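Local coordinates for protein histone-lysine N-methyltransferase family member SUVH9 (Arabidopsis thaliana, PDB 4NJ5) that takes part in gene silencing and RNA-directed DNA methylation, probably by binding methylated DNA and recruiting RNA polymerase V to chromatin, at residues H15-R20 with A490-P495; E398-L403 with D446-V451. All coordinates share one frame; numbering follows the deposited sequence.

Interaction 1: residues H15-R20 with A490-P495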
# COMPACT_ATOMS: atom_id res chain seq x y z
N HIS A 15 -2.65 -5.43 -15.67
CA HIS A 15 -4.07 -5.12 -15.64
C HIS A 15 -4.56 -4.89 -14.21
O HIS A 15 -5.26 -3.91 -13.93
CB HIS A 15 -4.92 -6.21 -16.32
CG HIS A 15 -6.39 -5.98 -16.19
ND1 HIS A 15 -7.06 -5.02 -16.92
CD2 HIS A 15 -7.32 -6.56 -15.39
CE1 HIS A 15 -8.34 -5.03 -16.59
NE2 HIS A 15 -8.53 -5.96 -15.67
N VAL A 16 -4.18 -5.79 -13.31
CA VAL A 16 -4.56 -5.65 -11.90
C VAL A 16 -4.02 -4.35 -11.31
O VAL A 16 -4.72 -3.66 -10.56
CB VAL A 16 -4.07 -6.84 -11.04
CG1 VAL A 16 -4.14 -6.50 -9.56
CG2 VAL A 16 -4.89 -8.08 -11.35
N ARG A 17 -2.78 -4.01 -11.66
CA ARG A 17 -2.17 -2.77 -11.20
C ARG A 17 -3.02 -1.56 -11.59
O ARG A 17 -3.41 -0.74 -10.73
CB ARG A 17 -0.76 -2.65 -11.77
CG ARG A 17 0.09 -1.55 -11.15
CD ARG A 17 1.53 -1.63 -11.63
NE ARG A 17 1.69 -1.25 -13.03
CZ ARG A 17 1.83 0.01 -13.44
NH1 ARG A 17 1.81 1.00 -12.57
NH2 ARG A 17 1.97 0.27 -14.73
N LYS A 18 -3.34 -1.46 -12.87
CA LYS A 18 -4.19 -0.38 -13.37
C LYS A 18 -5.56 -0.34 -12.68
O LYS A 18 -6.09 0.73 -12.35
CB LYS A 18 -4.37 -0.48 -14.89
CG LYS A 18 -3.12 -0.14 -15.69
CD LYS A 18 -2.80 1.34 -15.58
CE LYS A 18 -1.51 1.69 -16.32
NZ LYS A 18 -1.61 1.40 -17.78
N THR A 19 -6.14 -1.52 -12.47
CA THR A 19 -7.45 -1.60 -11.83
C THR A 19 -7.39 -1.03 -10.42
O THR A 19 -8.26 -0.25 -10.03
CB THR A 19 -7.98 -3.04 -11.77
OG1 THR A 19 -8.02 -3.60 -13.09
CG2 THR A 19 -9.38 -3.06 -11.18
N ARG A 20 -6.37 -1.42 -9.67
CA ARG A 20 -6.25 -0.94 -8.29
C ARG A 20 -6.00 0.56 -8.24
O ARG A 20 -6.54 1.26 -7.37
CB ARG A 20 -5.16 -1.72 -7.54
CG ARG A 20 -5.51 -3.20 -7.35
CD ARG A 20 -4.74 -3.83 -6.20
NE ARG A 20 -5.15 -3.31 -4.90
CZ ARG A 20 -4.77 -3.82 -3.73
NH1 ARG A 20 -3.98 -4.89 -3.70
NH2 ARG A 20 -5.19 -3.28 -2.60
N ALA A 490 4.72 5.83 -1.51
CA ALA A 490 4.30 4.50 -1.94
C ALA A 490 3.40 4.64 -3.16
O ALA A 490 2.47 5.44 -3.17
CB ALA A 490 3.56 3.79 -0.82
N ALA A 491 3.70 3.87 -4.20
CA ALA A 491 2.94 3.96 -5.44
C ALA A 491 1.73 3.02 -5.45
O ALA A 491 0.81 3.19 -6.25
CB ALA A 491 3.84 3.68 -6.64
N GLU A 492 1.74 2.04 -4.55
CA GLU A 492 0.62 1.11 -4.44
C GLU A 492 0.46 0.62 -3.00
O GLU A 492 1.20 1.03 -2.11
CB GLU A 492 0.82 -0.08 -5.39
CG GLU A 492 2.11 -0.84 -5.16
CD GLU A 492 2.34 -1.94 -6.18
OE1 GLU A 492 1.40 -2.24 -6.96
OE2 GLU A 492 3.46 -2.50 -6.21
N ASN A 493 -0.52 -0.25 -2.78
CA ASN A 493 -0.71 -0.85 -1.46
C ASN A 493 0.33 -1.94 -1.21
O ASN A 493 0.18 -3.08 -1.65
CB ASN A 493 -2.13 -1.40 -1.31
CG ASN A 493 -3.19 -0.31 -1.36
OD1 ASN A 493 -3.01 0.76 -0.79
ND2 ASN A 493 -4.28 -0.58 -2.06
N ILE A 494 1.40 -1.57 -0.51
CA ILE A 494 2.52 -2.47 -0.26
C ILE A 494 2.37 -3.21 1.06
O ILE A 494 2.40 -2.59 2.13
CB ILE A 494 3.85 -1.69 -0.24
CG1 ILE A 494 3.96 -0.79 -1.47
CG2 ILE A 494 5.03 -2.66 -0.14
CD1 ILE A 494 5.14 0.18 -1.43
N PRO A 495 2.21 -4.53 1.01
CA PRO A 495 2.19 -5.33 2.24
C PRO A 495 3.55 -5.28 2.93
O PRO A 495 4.56 -5.06 2.26
CB PRO A 495 1.86 -6.74 1.76
CG PRO A 495 2.19 -6.75 0.30
CD PRO A 495 1.97 -5.36 -0.19
O HOH W 1 -1.17 -5.89 -2.26
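Arg20 and Asn493 meet through their side chains, while the backbones stay well apart: the closest pair of CA atoms, of Arg20 and Glu492, is 8.1 Å apart. The helix segment 15-20 faces an irregular loop, 490-495. Arg20 has CG beside its backbone N (chi1 -65°), and the chain bends at chi3, which carries the guanidinium over to the loop. There NH2 of Arg20 lies 2.9 Å from ND2 of Asn493. Both are donors, so this is a close approach and not a hydrogen bond. The two flat groups are tilted, with 56° between their planes. Each donor has acceptors elsewhere, which probably makes the close approach tolerable. NH2 of Arg20 forms a salt bridge with Glu89 and bonds to the carbonyl of Ile83. Asn493 gives ND2 to Asp24 and takes the backbone N-H of Ala383 on OD1, which probably holds the amide in this orientation. A water also bridges the contact: it donates to O of Asn493 at 3.2 Å and accepts a weak bond from NH1 of Arg20 at 3.3 Å. A methionine in place of Arg20 would probably leave Glu89 without its positive mate and the Ile83 carbonyl without this donor. Arg17 touches the loop more lightly, with its CG 4.4 Å from OE1 of Glu492. The charged end of Arg17 instead pairs with Glu14 and makes a cation-pi contact with Trp421, which the side chain of Glu492 also touches. The arrangement is that of a polar interdomain junction. A long N-terminal helix lies between the SRA domain, which supplies Glu89 and Ile83, and a loop of the SET domain.

Interaction 2: residues E398-L403 with D446-V451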
# COMPACT_ATOMS: atom_id res chain seq x y z
N GLU A 398 29.26 23.74 -9.04
CA GLU A 398 30.70 23.82 -8.79
C GLU A 398 31.18 22.70 -7.86
O GLU A 398 32.17 22.02 -8.15
CB GLU A 398 31.09 25.21 -8.22
CG GLU A 398 30.34 25.57 -6.92
CD GLU A 398 30.73 26.91 -6.32
OE1 GLU A 398 31.72 27.53 -6.78
OE2 GLU A 398 30.03 27.35 -5.38
N GLN A 399 30.47 22.50 -6.75
CA GLN A 399 30.85 21.52 -5.75
C GLN A 399 30.75 20.12 -6.33
O GLN A 399 31.65 19.28 -6.16
CB GLN A 399 29.94 21.63 -4.52
CG GLN A 399 30.02 22.97 -3.79
CD GLN A 399 28.77 23.27 -2.97
OE1 GLN A 399 27.74 22.61 -3.10
NE2 GLN A 399 28.86 24.29 -2.11
N ALA A 400 29.65 19.89 -7.03
CA ALA A 400 29.39 18.63 -7.70
C ALA A 400 30.49 18.35 -8.70
O ALA A 400 31.02 17.25 -8.75
CB ALA A 400 28.05 18.66 -8.40
N ASN A 401 30.84 19.36 -9.49
CA ASN A 401 31.92 19.23 -10.46
C ASN A 401 33.26 18.88 -9.83
O ASN A 401 33.99 18.04 -10.36
CB ASN A 401 32.07 20.51 -11.29
CG ASN A 401 33.36 20.54 -12.07
OD1 ASN A 401 33.47 19.94 -13.14
ND2 ASN A 401 34.36 21.25 -11.55
N ILE A 402 33.59 19.52 -8.72
CA ILE A 402 34.86 19.25 -8.04
C ILE A 402 34.91 17.82 -7.52
O ILE A 402 35.88 17.10 -7.75
CB ILE A 402 35.12 20.25 -6.90
CG1 ILE A 402 35.50 21.62 -7.48
CG2 ILE A 402 36.24 19.75 -6.00
CD1 ILE A 402 35.61 22.72 -6.45
N LEU A 403 33.85 17.39 -6.83
CA LEU A 403 33.79 16.01 -6.35
C LEU A 403 33.77 15.00 -7.51
O LEU A 403 34.30 13.90 -7.39
CB LEU A 403 32.60 15.80 -5.42
CG LEU A 403 32.73 16.37 -4.01
CD1 LEU A 403 31.37 16.41 -3.31
CD2 LEU A 403 33.71 15.56 -3.19
N ASP A 446 18.32 20.09 -11.36
CA ASP A 446 19.64 19.77 -11.92
C ASP A 446 20.75 19.58 -10.88
O ASP A 446 21.90 19.33 -11.25
CB ASP A 446 20.07 20.79 -12.97
CG ASP A 446 20.11 22.22 -12.44
OD1 ASP A 446 20.32 22.42 -11.23
OD2 ASP A 446 19.94 23.15 -13.25
N PHE A 447 20.42 19.68 -9.60
CA PHE A 447 21.45 19.54 -8.57
C PHE A 447 21.81 18.08 -8.31
O PHE A 447 21.09 17.16 -8.69
CB PHE A 447 21.06 20.25 -7.27
CG PHE A 447 20.02 19.54 -6.45
CD1 PHE A 447 18.67 19.85 -6.60
CD2 PHE A 447 20.38 18.58 -5.51
CE1 PHE A 447 17.71 19.20 -5.84
CE2 PHE A 447 19.43 17.94 -4.75
CZ PHE A 447 18.09 18.25 -4.91
N ALA A 448 22.95 17.87 -7.67
CA ALA A 448 23.43 16.52 -7.39
C ALA A 448 23.49 16.29 -5.89
O ALA A 448 23.55 17.23 -5.11
CB ALA A 448 24.79 16.30 -8.02
N MET A 449 23.47 15.02 -5.51
CA MET A 449 23.52 14.64 -4.11
C MET A 449 24.64 13.65 -3.87
O MET A 449 24.83 12.71 -4.65
CB MET A 449 22.20 14.01 -3.67
CG MET A 449 20.99 14.88 -3.92
SD MET A 449 19.46 14.12 -3.36
CE MET A 449 19.77 13.99 -1.60
N ASP A 450 25.39 13.87 -2.80
CA ASP A 450 26.36 12.89 -2.35
C ASP A 450 25.73 12.12 -1.19
O ASP A 450 25.21 12.73 -0.25
CB ASP A 450 27.65 13.57 -1.91
CG ASP A 450 28.75 12.58 -1.59
OD1 ASP A 450 29.70 12.45 -2.39
OD2 ASP A 450 28.66 11.93 -0.53
N VAL A 451 25.77 10.80 -1.27
CA VAL A 451 25.26 9.94 -0.20
C VAL A 451 26.31 8.93 0.24
O VAL A 451 25.98 7.86 0.74
CB VAL A 451 23.98 9.20 -0.63
CG1 VAL A 451 22.83 10.17 -0.83
CG2 VAL A 451 24.22 8.38 -1.90
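Ala400 and Ala448 touch methyl to methyl, with their CB atoms 4.0 Å apart. Each methyl is directed at the other segment. With no longer branch on either residue, the helix comes close to the strand, and the two CA atoms are 6.3 Å apart. A second, looser touch lies one helical turn further on. There CD1 of Leu403 comes within 4.4 Å of OD1 of Asp450. This is a methyl beside a carboxylate oxygen, and no polar bond joins them. The carboxylate of Asp450 has a polar partner close along the chain: OD2 is hydrogen-bonded to OG of Ser452. The acid is buried, so this bond satisfies one of its oxygens and probably limits its rotation. No hydrogen bond runs directly between segments 398-403 and 446-451.

Leu395 belongs to the next shell. The side chains of Ala400 and Asp450 both touch Leu395, which therefore borders the helix and the strand together. The helix is in turn held near its start by Gln399, whose OE1 accepts the backbone N-H of Thr396. Inside the helix, N of Leu403 bonds to O of Gln399 at 3.0 Å. On the strand, Met449 points away from the helix, and its side chain reaches Thr285. The ring of Phe447 also leads away and meets Phe483, with the ring planes at about 40°.

Strand 448-450 pairs antiparallel with strand 393-395, through backbone bonds of Ala448 with Leu395 and of Asp450 with Val393. Met449 bonds to Val411 by its backbone. Helix 397-405 follows strand 393-395 directly and packs back against this small two-stranded sheet of the SET domain.

In the fold
The chain starts with helix 8-35, which supplies the first half of interaction 1. It then runs through the SRA domain and the pre-SET region with its three-zinc cluster before entering the SET domain. There interaction 2 closes a short loop, with 42 residues between its two segments, on helix 397-405 and strand 448-450. Only afterwards does segment 490-495, following strand 485-490, return to the N-terminal helix and close interaction 1 across 469 residues. Interaction 2 is therefore nested inside interaction 1. Their centres are 35 Å apart and their nearest atoms about 17 Å. Interaction 1 ties the N-terminal helix to the SET domain; interaction 2 is local to that domain.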